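Side-chain contacts in GEO10716p1 (Drosophila melanogaster, PDB 7BTG), which probably dephosphorylates phosphoarginine in proteins, as the Drosophila arginine phosphatase DARP of the low molecular weight protein tyrosine phosphatase family: residues 84-87 with 88-91; 16-19 with 20-24; 72-75 with 76-80. The protein carries 1 engineered substitution. All coordinates share one frame; numbering follows the deposited sequence.

How the contacts relate
Three local contacts in one phosphatase chain illustrate how side chains a turn apart suit their surroundings. Contact 2 is the most buried: it lies within helix 13-27, where apolar groups pack against the sheet and helix 133-154 while a salt bridge faces a bound phosphate. Contacts 1 and 3 are mixed, each with a buried flank and an exposed one, and they follow each other along the chain, separated by most of strand 81-84. An asparagine amide organises contact 1; in contact 3, ring edges meet carbonyl and carboxylate oxygens. Only contacts 1 and 2 touch, through Met85 CE and Ala17 CB, 4.0 Å apart, though their centres lie about 19 Å from each other.

Contact 1. Residues 84-87 with 88-91; sequences AMDN and SNLL
Asn89 turns its amide back from the first turn of helix 87-99 to the loop that leaves strand 81-84, so that a side chain closes the strand-to-helix junction of this parallel alpha/beta fold. Its CG stands beside its own backbone N (chi1 -53°), a choice that directs OD1 back over the residues that precede the helix. There OD1 receives two backbone N-H groups: Met85 N, 3.2 Å from Asn89 OD1 and lying in the carbonyl plane on a lone pair, and Asp86 N, whose bond is weak. This is the dense side of the contact. Ala84 CB is wedged 3.6 Å from Asn89 CB and reaches Leu90 CB at 4.0 Å, while Asn89 CG lies 3.5 Å from Asp86 CB. The Asp86 carboxylate, turned 56° from that amide, has its main partner in Arg13, the arginine expected from the family signature in the phosphate-binding loop. Met85 sends its thioether away from the helix to Phe5 and Ile123.

The solvent side is built differently. Here Asn87 and Leu91 are exposed, and the regular bonds Leu90 N to Asp86 O and Leu91 N to Asn87 O do the holding. Asn87 swings its CG beside its carbonyl carbon (chi1 -160°), which leaves the amide alongside the Leu90 and Leu91 side chains. The contacts it makes there are slight: OD1 comes no nearer than 4.0 Å to Leu91 CG, and ND2 lies 3.5 Å from the methyl Leu90 CD2.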
loop_
_atom_site.group_PDB
_atom_site.type_symbol
_atom_site.label_atom_id
_atom_site.label_comp_id
_atom_site.label_asym_id
_atom_site.label_seq_id
_atom_site.Cartn_x
_atom_site.Cartn_y
_atom_site.Cartn_z
ATOM N N ALA A 84 1.269 3.361 -4.989
ATOM C CA ALA A 84 2.713 3.268 -4.843
ATOM C C ALA A 84 3.176 3.963 -3.566
ATOM O O ALA A 84 2.561 4.924 -3.098
ATOM C CB ALA A 84 3.397 3.914 -6.055
ATOM N N MET A 85 4.276 3.473 -2.998
ATOM C CA MET A 85 4.898 4.171 -1.875
ATOM C C MET A 85 5.903 5.214 -2.336
ATOM O O MET A 85 6.075 6.244 -1.663
ATOM C CB MET A 85 5.599 3.168 -0.952
ATOM C CG MET A 85 4.705 2.050 -0.516
ATOM S SD MET A 85 3.374 2.658 0.604
ATOM C CE MET A 85 2.114 1.450 0.216
ATOM N N ASP A 86 6.515 4.961 -3.497
ATOM C CA ASP A 86 7.694 5.598 -4.073
ATOM C C ASP A 86 7.376 6.140 -5.453
ATOM O O ASP A 86 6.536 5.594 -6.175
ATOM C CB ASP A 86 8.849 4.586 -4.303
ATOM C CG ASP A 86 9.646 4.370 -3.106
ATOM O OD1 ASP A 86 9.803 5.369 -2.374
ATOM O OD2 ASP A 86 10.098 3.227 -2.888
ATOM N N ASN A 87 8.155 7.127 -5.878
ATOM C CA ASN A 87 8.050 7.499 -7.277
ATOM C C ASN A 87 8.714 6.458 -8.161
ATOM O O ASN A 87 8.310 6.270 -9.314
ATOM C CB ASN A 87 8.641 8.879 -7.505
ATOM C CG ASN A 87 8.146 9.491 -8.789
ATOM O OD1 ASN A 87 8.921 9.727 -9.728
ATOM N ND2 ASN A 87 6.840 9.724 -8.857
ATOM N N SER A 88 9.698 5.736 -7.626
ATOM C CA SER A 88 10.198 4.554 -8.311
ATOM C C SER A 88 9.076 3.555 -8.573
ATOM O O SER A 88 8.872 3.128 -9.718
ATOM C CB SER A 88 11.315 3.899 -7.502
ATOM O OG SER A 88 11.529 2.568 -7.955
ATOM N N ASN A 89 8.369 3.135 -7.507
ATOM C CA ASN A 89 7.226 2.238 -7.669
ATOM C C ASN A 89 6.260 2.802 -8.693
ATOM O O ASN A 89 5.800 2.090 -9.589
ATOM C CB ASN A 89 6.437 2.030 -6.363
ATOM C CG ASN A 89 7.272 1.595 -5.164
ATOM O OD1 ASN A 89 6.812 1.764 -4.023
ATOM N ND2 ASN A 89 8.450 1.013 -5.385
ATOM N N LEU A 90 5.907 4.085 -8.539
ATOM C CA LEU A 90 4.918 4.705 -9.415
ATOM C C LEU A 90 5.325 4.574 -10.879
ATOM O O LEU A 90 4.523 4.155 -11.716
ATOM C CB LEU A 90 4.727 6.181 -9.047
ATOM C CG LEU A 90 3.593 6.942 -9.732
ATOM C CD1 LEU A 90 2.272 6.332 -9.374
ATOM C CD2 LEU A 90 3.624 8.435 -9.298
ATOM N N LEU A 91 6.575 4.916 -11.196
ATOM C CA LEU A 91 7.030 4.875 -12.584
ATOM C C LEU A 91 7.004 3.459 -13.137
ATOM O O LEU A 91 6.637 3.256 -14.299
ATOM C CB LEU A 91 8.438 5.456 -12.718
ATOM C CG LEU A 91 8.574 6.958 -12.533
ATOM C CD1 LEU A 91 9.856 7.431 -13.181
ATOM C CD2 LEU A 91 7.382 7.663 -13.124
#

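Contact 2. Residues 16-19 with 20-24; sequences MAEA and ILKHL. With PO4 (phosphate ion), chain C.
Glu18 and Lys22, one turn apart on helix 13-27, run side by side in the same direction and join in a salt bridge at their ends. The helix is the crossover of a beta-alpha-beta unit, linking strand 2-7 to strand 34-39, and the pair lies on the flank near the second strand. Conformation explains the meeting. Glu18 carries CG opposite its backbone N (chi1 177°) and stays extended at the next bond, whereas Lys22 starts from an unusual first torsion of -97°, away from a staggered minimum, and is then straight to the amine. The lysine methylenes thereby travel along the glutamate stem, with Lys22 CD 4.0 Å from Glu18 CG, until Lys22 NZ comes within 3.0 Å of Glu18 OE2 on its anti lone pair. The other carboxylate oxygen, OE1, is hydrogen-bonded to the Ser37 hydroxyl on strand 34-39, so both oxygens have partners and rotation of the group is restricted.

A phosphate ion, probably from the crystallisation liquor, sits beyond the pair. Lys22 NZ gives it a weak hydrogen bond, and the ion is also hydrogen-bonded to His66. Glu18 OE2 also approaches the ion, 3.1 Å from phosphate O2, a closeness that the lysine would probably make less costly.

The apolar side chains take differing conformations. Leu21 leads its end away from the preceding turn, to pack on Phe5 and Val35. Ile20, which also packs on Tyr139 of helix 133-154, keeps CG1 beside its N (chi1 -84°). This brings the branch against Met16 O, which already accepts Ile20 N; Ile20 CG1 ends 3.4 Å from Met16 O.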
loop_
_atom_site.group_PDB
_atom_site.type_symbol
_atom_site.label_atom_id
_atom_site.label_comp_id
_atom_site.label_asym_id
_atom_site.label_seq_id
_atom_site.Cartn_x
_atom_site.Cartn_y
_atom_site.Cartn_z
ATOM N N MET A 16 1.819 -3.435 5.581
ATOM C CA MET A 16 1.350 -2.567 6.653
ATOM C C MET A 16 0.152 -1.744 6.188
ATOM O O MET A 16 -0.885 -1.683 6.865
ATOM C CB MET A 16 2.488 -1.659 7.125
ATOM C CG MET A 16 3.236 -2.185 8.330
ATOM S SD MET A 16 4.407 -0.961 8.953
ATOM C CE MET A 16 5.436 -0.737 7.513
ATOM N N ALA A 17 0.274 -1.117 5.017
ATOM C CA ALA A 17 -0.847 -0.381 4.448
ATOM C C ALA A 17 -2.078 -1.272 4.295
ATOM O O ALA A 17 -3.201 -0.861 4.613
ATOM C CB ALA A 17 -0.436 0.218 3.098
ATOM N N GLU A 18 -1.889 -2.501 3.814
ATOM C CA GLU A 18 -3.030 -3.393 3.646
ATOM C C GLU A 18 -3.760 -3.616 4.963
ATOM O O GLU A 18 -4.987 -3.509 5.032
ATOM C CB GLU A 18 -2.586 -4.730 3.072
ATOM C CG GLU A 18 -3.744 -5.704 2.950
ATOM C CD GLU A 18 -3.282 -7.051 2.462
ATOM O OE1 GLU A 18 -2.118 -7.136 2.037
ATOM O OE2 GLU A 18 -4.075 -8.015 2.499
ATOM N N ALA A 19 -3.015 -3.920 6.019
ATOM C CA ALA A 19 -3.635 -4.230 7.300
ATOM C C ALA A 19 -4.275 -2.990 7.925
ATOM O O ALA A 19 -5.353 -3.078 8.531
ATOM C CB ALA A 19 -2.589 -4.822 8.240
ATOM N N ILE A 20 -3.617 -1.833 7.784
ATOM C CA ILE A 20 -4.128 -0.574 8.327
ATOM C C ILE A 20 -5.470 -0.216 7.701
ATOM O O ILE A 20 -6.441 0.104 8.401
ATOM C CB ILE A 20 -3.105 0.553 8.109
ATOM C CG1 ILE A 20 -2.064 0.541 9.224
ATOM C CG2 ILE A 20 -3.812 1.908 7.998
ATOM C CD1 ILE A 20 -0.872 1.426 8.955
ATOM N N LEU A 21 -5.539 -0.243 6.372
ATOM C CA LEU A 21 -6.773 0.113 5.693
ATOM C C LEU A 21 -7.852 -0.921 5.962
ATOM O O LEU A 21 -9.039 -0.579 6.063
ATOM C CB LEU A 21 -6.537 0.250 4.189
ATOM C CG LEU A 21 -7.810 0.654 3.453
ATOM C CD1 LEU A 21 -8.282 1.976 4.042
ATOM C CD2 LEU A 21 -7.617 0.749 1.940
ATOM N N LYS A 22 -7.457 -2.194 6.061
ATOM C CA LYS A 22 -8.406 -3.233 6.448
ATOM C C LYS A 22 -9.049 -2.917 7.797
ATOM O O LYS A 22 -10.263 -3.089 7.964
ATOM C CB LYS A 22 -7.717 -4.596 6.486
ATOM C CG LYS A 22 -7.921 -5.410 5.228
ATOM C CD LYS A 22 -6.998 -6.627 5.166
ATOM C CE LYS A 22 -7.295 -7.445 3.908
ATOM N NZ LYS A 22 -6.588 -8.748 3.922
ATOM N N HIS A 23 -8.250 -2.440 8.762
ATOM C CA HIS A 23 -8.786 -2.058 10.063
ATOM C C HIS A 23 -9.719 -0.859 9.942
ATOM O O HIS A 23 -10.841 -0.881 10.459
ATOM C CB HIS A 23 -7.653 -1.750 11.038
ATOM C CG HIS A 23 -8.119 -1.429 12.429
ATOM N ND1 HIS A 23 -8.989 -2.239 13.133
ATOM C CD2 HIS A 23 -7.842 -0.380 13.245
ATOM C CE1 HIS A 23 -9.224 -1.706 14.320
ATOM N NE2 HIS A 23 -8.541 -0.579 14.414
ATOM N N LEU A 24 -9.277 0.187 9.245
ATOM C CA LEU A 24 -10.104 1.377 9.095
ATOM C C LEU A 24 -11.487 1.043 8.547
ATOM O O LEU A 24 -12.493 1.557 9.052
ATOM C CB LEU A 24 -9.398 2.402 8.205
ATOM C CG LEU A 24 -8.202 3.109 8.840
ATOM C CD1 LEU A 24 -7.529 4.011 7.812
ATOM C CD2 LEU A 24 -8.600 3.919 10.093
HETATM P P PO4 C . -4.132 -11.502 2.221
HETATM O O1 PO4 C . -5.631 -11.422 2.421
HETATM O O2 PO4 C . -3.393 -10.914 3.409
HETATM O O3 PO4 C . -3.745 -12.954 2.097
HETATM O O4 PO4 C . -3.787 -10.824 0.899
#

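Contact 3. Residues 72-75 with 76-80; sequences SAQD and FYDFD
Phe79 lies alongside Asp75, the two side chains pointing the same way where helix 73-78 gives way to the chain entering strand 81-84. Its CB begins the approach, 3.9 Å from Asp75 O. The first torsion places CG opposite the carbonyl carbon (chi1 -72°), and the ring then presents an edge to that same oxygen, which lies in the ring plane 3.2 Å from Phe79 CD2. One atom further, Phe79 CE2 meets the carboxylate at Asp75 OD1, 3.5 Å away, with the two planes 57° apart. Further out, the ring packs among Lys2, Leu4, Tyr34 and Asp36 of the neighbouring strands.

The other carboxylate oxygen turns back to the start of the helix. Asp75 OD2 takes a nearly straight bond from Ser72 N at 2.8 Å, a weak one from Ser72 OG, and a salt bridge from Arg69. Phe76 repeats the edge-on theme, with Ala73 O in its ring plane and Ser72 O 3.5 Å from CD2.

On the exposed flank, Asp78 has its CB 3.7 Å from Gln74 O. Replacing Asp78 by an alanine here is likely to leave a gap beside the Gln74 backbone carbonyl, where the carboxylate now packs. Phe76 N to Ala73 O, Tyr77 N to Gln74 O and Asp78 N to Asp75 O all span three residues, with each donor above the carbonyl plane, and a weak bond from Asp78 N to Gln74 O spans four; this is a pattern close to that of a 3-10 turn, here in a short helix leading into a strand of the parallel alpha/beta fold.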
loop_
_atom_site.group_PDB
_atom_site.type_symbol
_atom_site.label_atom_id
_atom_site.label_comp_id
_atom_site.label_asym_id
_atom_site.label_seq_id
_atom_site.Cartn_x
_atom_site.Cartn_y
_atom_site.Cartn_z
ATOM N N SER A 72 0.570 -8.859 -10.851
ATOM C CA SER A 72 0.336 -9.475 -12.148
ATOM C C SER A 72 -0.437 -8.506 -13.028
ATOM O O SER A 72 -0.976 -7.499 -12.563
ATOM C CB SER A 72 -0.444 -10.791 -11.996
ATOM O OG SER A 72 -1.735 -10.548 -11.454
ATOM N N ALA A 73 -0.496 -8.830 -14.315
ATOM C CA ALA A 73 -1.306 -8.040 -15.228
ATOM C C ALA A 73 -2.767 -7.989 -14.781
ATOM O O ALA A 73 -3.405 -6.928 -14.851
ATOM C CB ALA A 73 -1.190 -8.615 -16.636
ATOM N N GLN A 74 -3.312 -9.127 -14.310
ATOM C CA GLN A 74 -4.704 -9.181 -13.863
ATOM C C GLN A 74 -4.997 -8.126 -12.817
ATOM O O GLN A 74 -6.104 -7.571 -12.779
ATOM C CB GLN A 74 -5.036 -10.560 -13.281
ATOM C CG GLN A 74 -5.653 -11.538 -14.262
ATOM C CD GLN A 74 -7.116 -11.245 -14.592
ATOM O OE1 GLN A 74 -7.729 -10.299 -14.070
ATOM N NE2 GLN A 74 -7.684 -12.070 -15.467
ATOM N N ASP A 75 -4.014 -7.831 -11.969
ATOM C CA ASP A 75 -4.216 -6.851 -10.914
ATOM C C ASP A 75 -4.659 -5.504 -11.475
ATOM O O ASP A 75 -5.512 -4.836 -10.890
ATOM C CB ASP A 75 -2.937 -6.707 -10.096
ATOM C CG ASP A 75 -2.688 -7.902 -9.224
ATOM O OD1 ASP A 75 -3.673 -8.417 -8.666
ATOM O OD2 ASP A 75 -1.520 -8.325 -9.095
ATOM N N PHE A 76 -4.117 -5.104 -12.622
ATOM C CA PHE A 76 -4.423 -3.787 -13.164
ATOM C C PHE A 76 -5.873 -3.648 -13.617
ATOM O O PHE A 76 -6.364 -2.517 -13.744
ATOM C CB PHE A 76 -3.478 -3.486 -14.324
ATOM C CG PHE A 76 -2.088 -3.161 -13.883
ATOM C CD1 PHE A 76 -1.685 -1.843 -13.738
ATOM C CD2 PHE A 76 -1.187 -4.173 -13.576
ATOM C CE1 PHE A 76 -0.403 -1.541 -13.322
ATOM C CE2 PHE A 76 0.104 -3.869 -13.160
ATOM C CZ PHE A 76 0.486 -2.549 -13.027
ATOM N N TYR A 77 -6.560 -4.758 -13.867
ATOM C CA TYR A 77 -7.964 -4.740 -14.247
ATOM C C TYR A 77 -8.907 -5.003 -13.081
ATOM O O TYR A 77 -10.105 -4.735 -13.207
ATOM C CB TYR A 77 -8.232 -5.788 -15.332
ATOM C CG TYR A 77 -7.426 -5.593 -16.601
ATOM C CD1 TYR A 77 -7.773 -4.617 -17.517
ATOM C CD2 TYR A 77 -6.336 -6.390 -16.882
ATOM C CE1 TYR A 77 -7.058 -4.445 -18.671
ATOM C CE2 TYR A 77 -5.613 -6.224 -18.042
ATOM C CZ TYR A 77 -5.983 -5.257 -18.929
ATOM O OH TYR A 77 -5.272 -5.081 -20.077
ATOM N N ASP A 78 -8.401 -5.515 -11.958
ATOM C CA ASP A 78 -9.238 -5.911 -10.834
ATOM C C ASP A 78 -9.211 -4.931 -9.666
ATOM O O ASP A 78 -9.743 -5.257 -8.607
ATOM C CB ASP A 78 -8.826 -7.294 -10.323
ATOM C CG ASP A 78 -9.012 -8.387 -11.365
ATOM O OD1 ASP A 78 -9.895 -8.250 -12.247
ATOM O OD2 ASP A 78 -8.265 -9.386 -11.293
ATOM N N PHE A 79 -8.591 -3.763 -9.797
ATOM C CA PHE A 79 -8.565 -2.849 -8.663
ATOM C C PHE A 79 -8.948 -1.454 -9.120
ATOM O O PHE A 79 -8.740 -1.084 -10.277
ATOM C CB PHE A 79 -7.198 -2.827 -7.959
ATOM C CG PHE A 79 -6.909 -4.073 -7.173
ATOM C CD1 PHE A 79 -7.274 -4.165 -5.844
ATOM C CD2 PHE A 79 -6.297 -5.168 -7.775
ATOM C CE1 PHE A 79 -7.030 -5.327 -5.123
ATOM C CE2 PHE A 79 -6.046 -6.320 -7.068
ATOM C CZ PHE A 79 -6.406 -6.408 -5.739
ATOM N N ASP A 80 -9.538 -0.694 -8.199
ATOM C CA ASP A 80 -9.905 0.691 -8.464
ATOM C C ASP A 80 -8.744 1.638 -8.193
ATOM O O ASP A 80 -8.560 2.630 -8.907
ATOM C CB ASP A 80 -11.118 1.090 -7.604
ATOM C CG ASP A 80 -12.288 0.117 -7.752
ATOM O OD1 ASP A 80 -12.817 -0.029 -8.877
ATOM O OD2 ASP A 80 -12.679 -0.502 -6.742
#